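Local coordinates for endo-beta-mannanase (Rhizomucor miehei, PDB 4QP0), which probably hydrolyses internal (1->4)-beta-D-mannosidic linkages in mannans, galactomannans and glucomannans as a secreted family 5 glycoside hydrolase, at residues A[10-15]-A[286-291]; A[88-93]-A[150-155]; A[131-136]-A[193-198]; A[221-226]-A[272-277]. All blocks are in the same frame, centred on the assembly; numbering follows the deposited sequence.

Contact 1 (A[10-15]-A[286-291])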
# COMPACT_ATOMS: atom_id res chain seq x y z
N PRO A 10 -11.36 -11.37 11.85
CA PRO A 10 -10.24 -11.64 10.93
C PRO A 10 -10.55 -11.41 9.45
O PRO A 10 -9.64 -11.44 8.63
CB PRO A 10 -9.94 -13.13 11.18
CG PRO A 10 -11.25 -13.71 11.62
CD PRO A 10 -11.95 -12.62 12.39
N GLN A 11 -11.82 -11.17 9.10
CA GLN A 11 -12.20 -11.03 7.69
C GLN A 11 -12.51 -9.60 7.27
O GLN A 11 -12.96 -8.78 8.08
CB GLN A 11 -13.41 -11.91 7.36
CG GLN A 11 -13.26 -13.38 7.69
CD GLN A 11 -14.60 -14.10 7.71
OE1 GLN A 11 -15.52 -13.71 8.42
NE2 GLN A 11 -14.70 -15.16 6.91
N PHE A 12 -12.27 -9.31 5.99
CA PHE A 12 -12.84 -8.14 5.36
C PHE A 12 -14.28 -8.47 5.04
O PHE A 12 -14.62 -9.64 4.82
CB PHE A 12 -12.11 -7.80 4.07
CG PHE A 12 -10.77 -7.17 4.28
CD1 PHE A 12 -10.64 -5.98 5.01
CD2 PHE A 12 -9.63 -7.75 3.73
CE1 PHE A 12 -9.40 -5.40 5.20
CE2 PHE A 12 -8.39 -7.17 3.91
CZ PHE A 12 -8.28 -5.99 4.65
N THR A 13 -15.13 -7.45 5.01
CA THR A 13 -16.54 -7.67 4.72
C THR A 13 -17.10 -6.60 3.79
O THR A 13 -16.85 -5.40 3.97
CB THR A 13 -17.37 -7.87 6.02
OG1 THR A 13 -18.72 -8.17 5.69
CG2 THR A 13 -17.34 -6.63 6.93
N LEU A 14 -17.82 -7.05 2.77
CA LEU A 14 -18.49 -6.16 1.83
C LEU A 14 -19.97 -6.51 1.79
O LEU A 14 -20.34 -7.60 1.34
CB LEU A 14 -17.86 -6.26 0.44
CG LEU A 14 -18.14 -5.11 -0.53
CD1 LEU A 14 -17.85 -3.74 0.09
CD2 LEU A 14 -17.34 -5.29 -1.81
N ASP A 15 -20.79 -5.57 2.25
CA ASP A 15 -22.21 -5.80 2.51
C ASP A 15 -22.34 -6.76 3.69
O ASP A 15 -21.78 -6.50 4.76
CB ASP A 15 -22.96 -6.32 1.26
CG ASP A 15 -22.95 -5.32 0.11
OD1 ASP A 15 -23.32 -4.14 0.32
OD2 ASP A 15 -22.58 -5.72 -1.02
N ASP A 286 -7.64 -9.90 16.32
CA ASP A 286 -8.84 -10.23 15.57
C ASP A 286 -9.06 -9.23 14.44
O ASP A 286 -10.12 -8.63 14.33
CB ASP A 286 -10.05 -10.33 16.51
CG ASP A 286 -10.97 -11.48 16.17
OD1 ASP A 286 -10.62 -12.27 15.27
OD2 ASP A 286 -12.05 -11.58 16.80
N LYS A 287 -8.03 -9.06 13.61
CA LYS A 287 -8.01 -8.09 12.51
C LYS A 287 -7.51 -8.73 11.23
O LYS A 287 -6.56 -9.52 11.28
CB LYS A 287 -7.10 -6.91 12.82
CG LYS A 287 -7.59 -6.02 13.94
CD LYS A 287 -6.79 -4.74 13.99
CE LYS A 287 -7.26 -3.92 15.17
NZ LYS A 287 -6.59 -2.59 15.23
N PRO A 288 -8.11 -8.37 10.08
CA PRO A 288 -7.63 -8.91 8.82
C PRO A 288 -6.21 -8.43 8.54
O PRO A 288 -5.82 -7.32 8.96
CB PRO A 288 -8.59 -8.30 7.79
CG PRO A 288 -9.75 -7.81 8.57
CD PRO A 288 -9.16 -7.36 9.87
N VAL A 289 -5.46 -9.29 7.88
CA VAL A 289 -4.12 -8.97 7.41
C VAL A 289 -4.10 -9.25 5.91
O VAL A 289 -4.81 -10.13 5.42
CB VAL A 289 -3.04 -9.76 8.18
CG1 VAL A 289 -1.65 -9.44 7.65
CG2 VAL A 289 -3.09 -9.43 9.66
N ILE A 290 -3.32 -8.45 5.19
CA ILE A 290 -3.21 -8.57 3.75
C ILE A 290 -1.74 -8.56 3.34
O ILE A 290 -0.97 -7.67 3.73
CB ILE A 290 -4.02 -7.46 3.03
CG1 ILE A 290 -4.02 -7.67 1.50
CG2 ILE A 290 -3.54 -6.07 3.41
CD1 ILE A 290 -4.70 -6.56 0.72
N MET A 291 -1.35 -9.58 2.58
CA MET A 291 -0.05 -9.61 1.93
C MET A 291 -0.22 -8.76 0.69
O MET A 291 -0.54 -9.25 -0.39
CB MET A 291 0.38 -11.03 1.57
CG MET A 291 1.73 -11.11 0.89
SD MET A 291 2.42 -12.77 0.93
CE MET A 291 1.35 -13.66 -0.21
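Pro-288 lays its ring against one face of Phe-12 where the N-terminal hairpin crosses the bottom of the TIM barrel, the fold of family 5 glycoside hydrolases. Pro-288 CB sits over the middle of the aromatic ring, 3.9 Å from the Phe-12 centroid and 8° off its normal, a nearly vertical CH-pi contact. Chi1 of -75° puts Phe-12 CG beside the backbone N, anti to the carbonyl carbon; the ring beyond it presents its face to Pro-288 CB. Ile-290 approaches that ring differently: its CB lies near the ring plane, at the edge, 4.5 Å from Phe-12 CE2. Phe-168 and Phe-252 also meet the Phe-12 ring edge-to-face. The same proline also faces backbone oxygens. Pro-288 CA makes a CA-H...O contact with Pro-10 O at 3.2 Å. Pro-288 CG is 3.4 Å from Gln-11 O. No hydrogen bond joins the two segments, although Pro-288 and Ile-290 both bond through their backbones to Gly-253 at the start of the adjacent strand. Lys-287 takes little part; its NZ bonds to Ile-250 O and Leu-245 O. At the exposed end the side chains of Pro-10 and Asp-286 lie side by side and point the same way, with Asp-286 OD1 3.2 Å from Pro-10 CD.

Contact 2 (A[88-93]-A[150-155])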
# COMPACT_ATOMS: atom_id res chain seq x y z
N ARG A 88 -6.25 13.66 -12.09
CA ARG A 88 -5.83 12.33 -12.53
C ARG A 88 -6.34 11.24 -11.58
O ARG A 88 -6.68 10.13 -12.01
CB ARG A 88 -4.31 12.25 -12.66
CG ARG A 88 -3.73 12.91 -13.91
CD ARG A 88 -2.25 12.59 -14.04
NE ARG A 88 -1.74 12.86 -15.38
CZ ARG A 88 -1.69 11.96 -16.37
NH1 ARG A 88 -2.10 10.71 -16.18
NH2 ARG A 88 -1.21 12.32 -17.55
N ILE A 89 -6.37 11.54 -10.28
CA ILE A 89 -6.90 10.60 -9.30
C ILE A 89 -8.41 10.48 -9.48
O ILE A 89 -8.94 9.36 -9.50
CB ILE A 89 -6.52 10.98 -7.85
CG1 ILE A 89 -4.99 11.02 -7.68
CG2 ILE A 89 -7.13 10.01 -6.84
CD1 ILE A 89 -4.27 9.73 -8.03
N ASP A 90 -9.09 11.63 -9.65
CA ASP A 90 -10.53 11.67 -9.91
C ASP A 90 -10.89 10.71 -11.04
O ASP A 90 -11.86 9.96 -10.95
CB ASP A 90 -10.98 13.09 -10.29
CG ASP A 90 -10.93 14.10 -9.12
OD1 ASP A 90 -10.58 13.74 -7.97
OD2 ASP A 90 -11.28 15.27 -9.35
N TYR A 91 -10.11 10.72 -12.11
CA TYR A 91 -10.36 9.87 -13.25
C TYR A 91 -10.13 8.40 -12.92
O TYR A 91 -10.88 7.53 -13.37
CB TYR A 91 -9.53 10.30 -14.46
CG TYR A 91 -9.82 9.48 -15.71
CD1 TYR A 91 -10.96 9.73 -16.48
CD2 TYR A 91 -8.96 8.46 -16.10
CE1 TYR A 91 -11.23 8.97 -17.61
CE2 TYR A 91 -9.23 7.69 -17.23
CZ TYR A 91 -10.36 7.95 -17.98
OH TYR A 91 -10.60 7.19 -19.10
N ILE A 92 -9.11 8.13 -12.11
CA ILE A 92 -8.82 6.76 -11.68
C ILE A 92 -9.98 6.18 -10.87
O ILE A 92 -10.47 5.08 -11.17
CB ILE A 92 -7.49 6.67 -10.89
CG1 ILE A 92 -6.31 6.87 -11.84
CG2 ILE A 92 -7.37 5.33 -10.18
CD1 ILE A 92 -5.01 7.23 -11.14
N ILE A 93 -10.45 6.94 -9.88
CA ILE A 93 -11.58 6.54 -9.04
C ILE A 93 -12.83 6.27 -9.88
O ILE A 93 -13.62 5.40 -9.54
CB ILE A 93 -11.92 7.61 -7.98
CG1 ILE A 93 -10.69 7.97 -7.14
CG2 ILE A 93 -13.06 7.15 -7.08
CD1 ILE A 93 -10.91 9.17 -6.24
N LEU A 150 -8.58 13.68 1.49
CA LEU A 150 -9.84 13.09 2.00
C LEU A 150 -11.06 13.99 1.74
O LEU A 150 -12.16 13.48 1.53
CB LEU A 150 -9.75 12.77 3.49
CG LEU A 150 -8.61 11.94 4.10
CD1 LEU A 150 -9.00 11.48 5.50
CD2 LEU A 150 -8.22 10.76 3.25
N ASN A 151 -10.84 15.31 1.79
CA ASN A 151 -11.91 16.28 1.60
C ASN A 151 -12.23 16.59 0.14
O ASN A 151 -13.32 17.07 -0.17
CB ASN A 151 -11.62 17.58 2.35
CG ASN A 151 -11.88 17.46 3.84
OD1 ASN A 151 -12.97 17.05 4.26
ND2 ASN A 151 -10.89 17.82 4.65
N ARG A 152 -11.29 16.32 -0.76
CA ARG A 152 -11.46 16.65 -2.17
C ARG A 152 -12.77 16.12 -2.73
O ARG A 152 -13.10 14.96 -2.52
CB ARG A 152 -10.29 16.12 -3.01
CG ARG A 152 -10.28 16.68 -4.42
CD ARG A 152 -9.29 15.99 -5.35
NE ARG A 152 -9.63 16.23 -6.76
CZ ARG A 152 -9.41 17.37 -7.42
NH1 ARG A 152 -8.84 18.41 -6.82
NH2 ARG A 152 -9.75 17.46 -8.69
N GLU A 153 -13.50 16.98 -3.42
CA GLU A 153 -14.63 16.53 -4.23
C GLU A 153 -14.11 15.97 -5.56
O GLU A 153 -13.22 16.56 -6.19
CB GLU A 153 -15.61 17.68 -4.50
CG GLU A 153 -16.90 17.26 -5.19
CD GLU A 153 -17.77 18.44 -5.57
OE1 GLU A 153 -17.38 19.21 -6.47
OE2 GLU A 153 -18.85 18.59 -4.97
N ASN A 154 -14.68 14.85 -5.98
CA ASN A 154 -14.32 14.27 -7.27
C ASN A 154 -14.89 15.17 -8.35
O ASN A 154 -16.11 15.29 -8.47
CB ASN A 154 -14.89 12.86 -7.40
CG ASN A 154 -14.29 12.10 -8.57
OD1 ASN A 154 -14.31 12.55 -9.72
ND2 ASN A 154 -13.76 10.92 -8.27
N SER A 155 -14.02 15.79 -9.14
CA SER A 155 -14.47 16.75 -10.16
C SER A 155 -15.23 16.11 -11.32
O SER A 155 -15.87 16.81 -12.11
CB SER A 155 -13.29 17.60 -10.67
OG SER A 155 -12.42 16.84 -11.49
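Asp-90 and Arg-152 form a side-on salt bridge, two arginine nitrogens each taking one carboxylate oxygen. Arg-152 NE donates to Asp-90 OD1 at 2.9 Å (165°) and Arg-152 NH2 to Asp-90 OD2 at 2.8 Å. Both oxygens lie close to the guanidinium plane, but the carboxylate is turned 33° from it. Arg-152 is extended from CG to NE. Two neutral donors of Ser-155 add to this grip: Ser-155 OG reaches the anti lone pair of Asp-90 OD2 at 2.9 Å, while Ser-155 N comes from above the carboxylate plane to the same OD2 at 2.8 Å. OD2 thus accepts three bonds, and OD1 has a further partner in Tyr-161 OH, which should keep Asp-90 ionised. A weak bond of 3.4 Å runs from Asn-154 ND2 to Asp-90 O; the OD1 of that amide is engaged by Leu-156 N. Van der Waals contact is slight: Ile-93 CB lies 3.8 Å from Asn-154 ND2. The contact pins the chain leaving helix 136-151 to the flank of helix 87-98, which rests Ile-89 and Ile-93 on barrel strand 102-106 and Tyr-91 on helix 34-47, while Leu-150 packs against helix 192-209.

Contact 3 (A[131-136]-A[193-198])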
# COMPACT_ATOMS: atom_id res chain seq x y z
N ASP A 131 13.18 12.29 10.89
CA ASP A 131 12.68 13.62 11.28
C ASP A 131 11.19 13.71 10.97
O ASP A 131 10.42 14.35 11.71
CB ASP A 131 13.41 14.75 10.54
CG ASP A 131 14.71 15.16 11.21
OD1 ASP A 131 14.86 14.96 12.43
OD2 ASP A 131 15.58 15.72 10.51
N PHE A 132 10.79 13.04 9.88
CA PHE A 132 9.40 12.97 9.44
C PHE A 132 8.46 12.36 10.49
O PHE A 132 7.26 12.66 10.51
CB PHE A 132 9.30 12.19 8.13
CG PHE A 132 7.98 12.31 7.44
CD1 PHE A 132 7.56 13.52 6.91
CD2 PHE A 132 7.15 11.21 7.31
CE1 PHE A 132 6.34 13.64 6.28
CE2 PHE A 132 5.92 11.32 6.67
CZ PHE A 132 5.51 12.54 6.16
N TYR A 133 9.02 11.52 11.36
CA TYR A 133 8.26 10.83 12.40
C TYR A 133 8.07 11.65 13.68
O TYR A 133 7.20 11.32 14.49
CB TYR A 133 8.91 9.48 12.74
CG TYR A 133 9.06 8.55 11.54
CD1 TYR A 133 8.12 8.54 10.51
CD2 TYR A 133 10.12 7.66 11.46
CE1 TYR A 133 8.26 7.69 9.42
CE2 TYR A 133 10.26 6.80 10.38
CZ TYR A 133 9.33 6.82 9.37
OH TYR A 133 9.45 5.97 8.29
N THR A 134 8.87 12.70 13.86
CA THR A 134 8.82 13.52 15.09
C THR A 134 8.50 15.01 14.87
O THR A 134 7.73 15.60 15.63
CB THR A 134 10.10 13.37 15.94
OG1 THR A 134 11.26 13.30 15.09
CG2 THR A 134 10.03 12.12 16.79
N ASN A 135 9.10 15.59 13.84
CA ASN A 135 9.02 17.02 13.54
C ASN A 135 7.59 17.53 13.39
O ASN A 135 6.91 17.15 12.44
CB ASN A 135 9.83 17.31 12.27
CG ASN A 135 10.10 18.79 12.08
OD1 ASN A 135 10.88 19.39 12.81
ND2 ASN A 135 9.45 19.37 11.08
N THR A 136 7.16 18.39 14.30
CA THR A 136 5.77 18.91 14.30
C THR A 136 5.42 19.67 13.00
O THR A 136 4.32 19.50 12.46
CB THR A 136 5.47 19.78 15.54
OG1 THR A 136 5.76 19.04 16.72
CG2 THR A 136 4.00 20.19 15.58
N THR A 193 9.18 2.48 19.31
CA THR A 193 8.31 3.40 20.05
C THR A 193 7.96 4.63 19.22
O THR A 193 6.80 5.06 19.20
CB THR A 193 8.96 3.87 21.38
OG1 THR A 193 9.25 2.73 22.20
CG2 THR A 193 8.03 4.81 22.16
N VAL A 194 8.96 5.20 18.54
CA VAL A 194 8.78 6.41 17.74
C VAL A 194 7.99 6.15 16.46
O VAL A 194 7.10 6.92 16.08
CB VAL A 194 10.14 7.08 17.45
CG1 VAL A 194 10.05 8.04 16.27
CG2 VAL A 194 10.65 7.79 18.71
N THR A 195 8.32 5.06 15.79
CA THR A 195 7.63 4.65 14.57
C THR A 195 6.15 4.42 14.86
O THR A 195 5.28 4.99 14.20
CB THR A 195 8.32 3.42 13.93
OG1 THR A 195 8.27 3.51 12.51
CG2 THR A 195 7.70 2.12 14.40
N THR A 196 5.86 3.64 15.90
CA THR A 196 4.50 3.27 16.28
C THR A 196 3.66 4.48 16.71
O THR A 196 2.48 4.58 16.34
CB THR A 196 4.52 2.19 17.38
OG1 THR A 196 5.10 1.00 16.84
CG2 THR A 196 3.11 1.89 17.89
N ALA A 197 4.26 5.39 17.47
CA ALA A 197 3.56 6.60 17.91
C ALA A 197 3.20 7.53 16.74
O ALA A 197 2.12 8.11 16.70
CB ALA A 197 4.36 7.33 18.97
N TRP A 198 4.11 7.65 15.78
CA TRP A 198 3.83 8.41 14.56
C TRP A 198 2.71 7.77 13.79
O TRP A 198 1.84 8.46 13.26
CB TRP A 198 5.08 8.52 13.71
CG TRP A 198 4.85 9.11 12.34
CD1 TRP A 198 4.67 10.45 12.02
CD2 TRP A 198 4.75 8.39 11.07
NE1 TRP A 198 4.47 10.60 10.67
CE2 TRP A 198 4.51 9.41 10.04
CE3 TRP A 198 4.83 7.06 10.69
CZ2 TRP A 198 4.36 9.08 8.70
CZ3 TRP A 198 4.69 6.74 9.33
CH2 TRP A 198 4.47 7.73 8.36
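Tyr-133 drives the CD1 corner of its ring onto one face of Trp-198, and this is the dense part of the contact. Tyr-133 CD1 stands 3.4 Å above the Trp-198 plane, over its centre. The Tyr-133 ring and the six-membered ring of Trp-198 are inclined by 49°, so they neither stack nor meet edge-to-face. The backbone joins in: Tyr-133 CA lies over the five-membered ring of Trp-198, 4.0 Å from its centroid, in a CH-pi contact, and Tyr-133 O is 3.6 Å from Trp-198 CB. Phe-132 completes an aromatic cluster by bringing CE2 to within 3.4 Å of Trp-198 CZ2, again obliquely, with the planes 59° apart. Trp-198 CG is anti to its backbone N (chi1 172°), on the way from the helix to the loop. Thr-195 makes a looser approach, its OG1 4.4 Å from Tyr-133 CE2. In the TIM barrel, helices 136-151 and 192-209 are successive members of the outer layer; 131-136 is the end of the loop before the first of them and its opening residue, with Asn-135 at the N-cap position, and 193-198 is the opening part of the second. Met-117 of helix 116-124 and Phe-142 of helix 136-151 touch both Phe-132 and Trp-198. Tyr-133 OH bonds to Arg-177 O. Toward solvent the packing thins to a few aliphatic contacts. Val-194 CG1 lies 4.0 Å from Tyr-133 CB and 4.1 Å from CG2 of the exposed Thr-134, whose side chain crosses that of Val-194 at about a right angle.

Contact 4 (A[221-226]-A[272-277])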
# COMPACT_ATOMS: atom_id res chain seq x y z
N GLY A 221 5.57 -5.37 7.04
CA GLY A 221 5.08 -6.32 8.04
C GLY A 221 6.15 -6.80 8.98
O GLY A 221 6.02 -7.86 9.59
N PHE A 222 7.21 -6.01 9.13
CA PHE A 222 8.33 -6.36 9.99
C PHE A 222 7.93 -6.38 11.46
O PHE A 222 7.30 -5.45 11.95
CB PHE A 222 9.53 -5.43 9.74
CG PHE A 222 10.09 -5.51 8.34
CD1 PHE A 222 9.87 -6.64 7.53
CD2 PHE A 222 10.85 -4.47 7.82
CE1 PHE A 222 10.38 -6.71 6.24
CE2 PHE A 222 11.38 -4.54 6.53
CZ PHE A 222 11.14 -5.66 5.74
N PHE A 223 8.29 -7.48 12.15
CA PHE A 223 7.99 -7.68 13.57
C PHE A 223 9.04 -7.07 14.48
O PHE A 223 10.14 -6.75 14.04
CB PHE A 223 7.92 -9.17 13.90
CG PHE A 223 6.76 -9.87 13.28
CD1 PHE A 223 5.47 -9.70 13.78
CD2 PHE A 223 6.95 -10.72 12.20
CE1 PHE A 223 4.40 -10.36 13.20
CE2 PHE A 223 5.89 -11.38 11.62
CZ PHE A 223 4.61 -11.20 12.12
N ASN A 224 8.69 -6.93 15.75
CA ASN A 224 9.64 -6.54 16.78
C ASN A 224 9.63 -7.56 17.91
O ASN A 224 9.35 -7.24 19.06
CB ASN A 224 9.35 -5.12 17.28
CG ASN A 224 10.23 -4.71 18.44
OD1 ASN A 224 11.39 -5.10 18.53
ND2 ASN A 224 9.67 -3.93 19.35
N ARG A 225 9.94 -8.80 17.55
CA ARG A 225 9.96 -9.88 18.52
C ARG A 225 11.39 -10.13 19.05
O ARG A 225 12.27 -10.56 18.31
CB ARG A 225 9.32 -11.15 17.95
CG ARG A 225 7.82 -11.26 18.22
CD ARG A 225 6.97 -10.98 16.99
NE ARG A 225 6.63 -12.20 16.27
CZ ARG A 225 5.39 -12.64 16.03
NH1 ARG A 225 4.33 -11.96 16.45
NH2 ARG A 225 5.22 -13.77 15.36
N LYS A 226 11.58 -9.84 20.34
CA LYS A 226 12.88 -9.89 21.00
C LYS A 226 13.64 -11.18 20.73
O LYS A 226 13.10 -12.27 20.91
CB LYS A 226 12.72 -9.70 22.51
N VAL A 272 7.13 -19.20 2.96
CA VAL A 272 5.92 -19.84 3.43
C VAL A 272 5.76 -19.57 4.92
O VAL A 272 4.68 -19.20 5.38
CB VAL A 272 5.94 -21.36 3.19
CG1 VAL A 272 4.77 -22.02 3.91
CG2 VAL A 272 5.89 -21.66 1.70
N GLN A 273 6.83 -19.76 5.68
CA GLN A 273 6.80 -19.46 7.12
C GLN A 273 6.41 -18.00 7.39
O GLN A 273 5.74 -17.71 8.37
CB GLN A 273 8.14 -19.80 7.79
CG GLN A 273 8.14 -19.62 9.30
CD GLN A 273 7.51 -20.79 10.02
OE1 GLN A 273 8.11 -21.86 10.12
NE2 GLN A 273 6.30 -20.59 10.55
N TRP A 274 6.82 -17.10 6.51
CA TRP A 274 6.54 -15.66 6.64
C TRP A 274 5.07 -15.35 6.53
O TRP A 274 4.54 -14.54 7.31
CB TRP A 274 7.32 -14.92 5.56
CG TRP A 274 7.20 -13.41 5.54
CD1 TRP A 274 6.66 -12.62 4.53
CD2 TRP A 274 7.69 -12.45 6.54
NE1 TRP A 274 6.76 -11.29 4.84
CE2 TRP A 274 7.36 -11.12 6.03
CE3 TRP A 274 8.32 -12.57 7.77
CZ2 TRP A 274 7.66 -9.96 6.74
CZ3 TRP A 274 8.63 -11.38 8.47
CH2 TRP A 274 8.30 -10.12 7.97
N ILE A 275 4.40 -15.99 5.56
CA ILE A 275 2.95 -15.86 5.36
C ILE A 275 2.21 -16.43 6.57
O ILE A 275 1.42 -15.73 7.21
CB ILE A 275 2.47 -16.55 4.06
CG1 ILE A 275 3.11 -15.91 2.82
CG2 ILE A 275 0.95 -16.52 3.94
CD1 ILE A 275 3.23 -16.83 1.64
N LYS A 276 2.47 -17.70 6.87
CA LYS A 276 1.88 -18.38 8.03
C LYS A 276 1.98 -17.50 9.29
O LYS A 276 1.00 -17.35 10.02
CB LYS A 276 2.56 -19.73 8.27
CG LYS A 276 2.23 -20.81 7.26
CD LYS A 276 3.22 -21.96 7.29
CE LYS A 276 2.78 -23.11 8.19
NZ LYS A 276 3.27 -22.97 9.58
N ASP A 277 3.16 -16.93 9.52
CA ASP A 277 3.39 -16.05 10.68
C ASP A 277 2.47 -14.83 10.70
O ASP A 277 2.00 -14.44 11.76
CB ASP A 277 4.86 -15.61 10.77
CG ASP A 277 5.78 -16.74 11.22
OD1 ASP A 277 5.27 -17.78 11.73
OD2 ASP A 277 7.02 -16.60 11.05
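Phe-223 turns its edge toward the face of Trp-274 in an offset edge-to-face pair, the planes at 79° and its centroid 6.0 Å from that of the six-membered indole ring. The Phe-223 ring is itself covered on two sides: Gly-221 O lies 4.0 Å above one face and Arg-225 CZ 3.7 Å above the opposite face, both offset toward the rim. Phe-222 offers only its edge, with Trp-274 CH2 in the ring plane and 3.8 Å from Phe-222 CD1. The same Trp-274 CH2 is 3.6 Å from Gly-221 O. Trp-274 CG stands anti to its backbone N (chi1 -178°), and the six-membered ring beyond it meets the loop. Here the loop after barrel strand 214-216 meets helix 270-284 of the outer TIM-barrel layer. Trp-274 NE1 bonds to His-256 O, and His-278 of the same helix is stacked on Phe-223 and edge-to-face with Trp-274. At the polar rim Asp-277 CB is 4.4 Å from Phe-223 CE2. Asp-277 OD1 accepts from Gln-273 NE2 at 3.2 Å. Asp-277 OD2 bonds to Tyr-233 OH, and Arg-225 is salt-bridged to Asp-242. With no hydrogen bond between the segments, cohesion comes from ring packing, to which the more distant opposite charges of Arg-225 NH2 and Asp-277 OD1, 5.4 Å apart, may add a weak attraction.

From the N terminus, 10-15 opens the longest loop, which closes only at 286-291 and contains the other three contacts. Within it, 88-93 opens contact 2 and 131-136 opens contact 3 before 150-155 closes the first and 193-198 the second, so these two cross along the chain, tying the end of helix 136-151 to helix 87-98 and the loop before it to helix 192-209. Contact 4 follows in series, closing the loop from 221-226 to helix 270-284, followed after a short turn by strand 289-294 of contact 1; Met-291 SD and Ile-275 CG1, 3.7 Å apart, join contacts 1 and 4 directly. Contacts 2 and 4 lie on opposite sides of the chain's centre, their own centres about 36 Å apart.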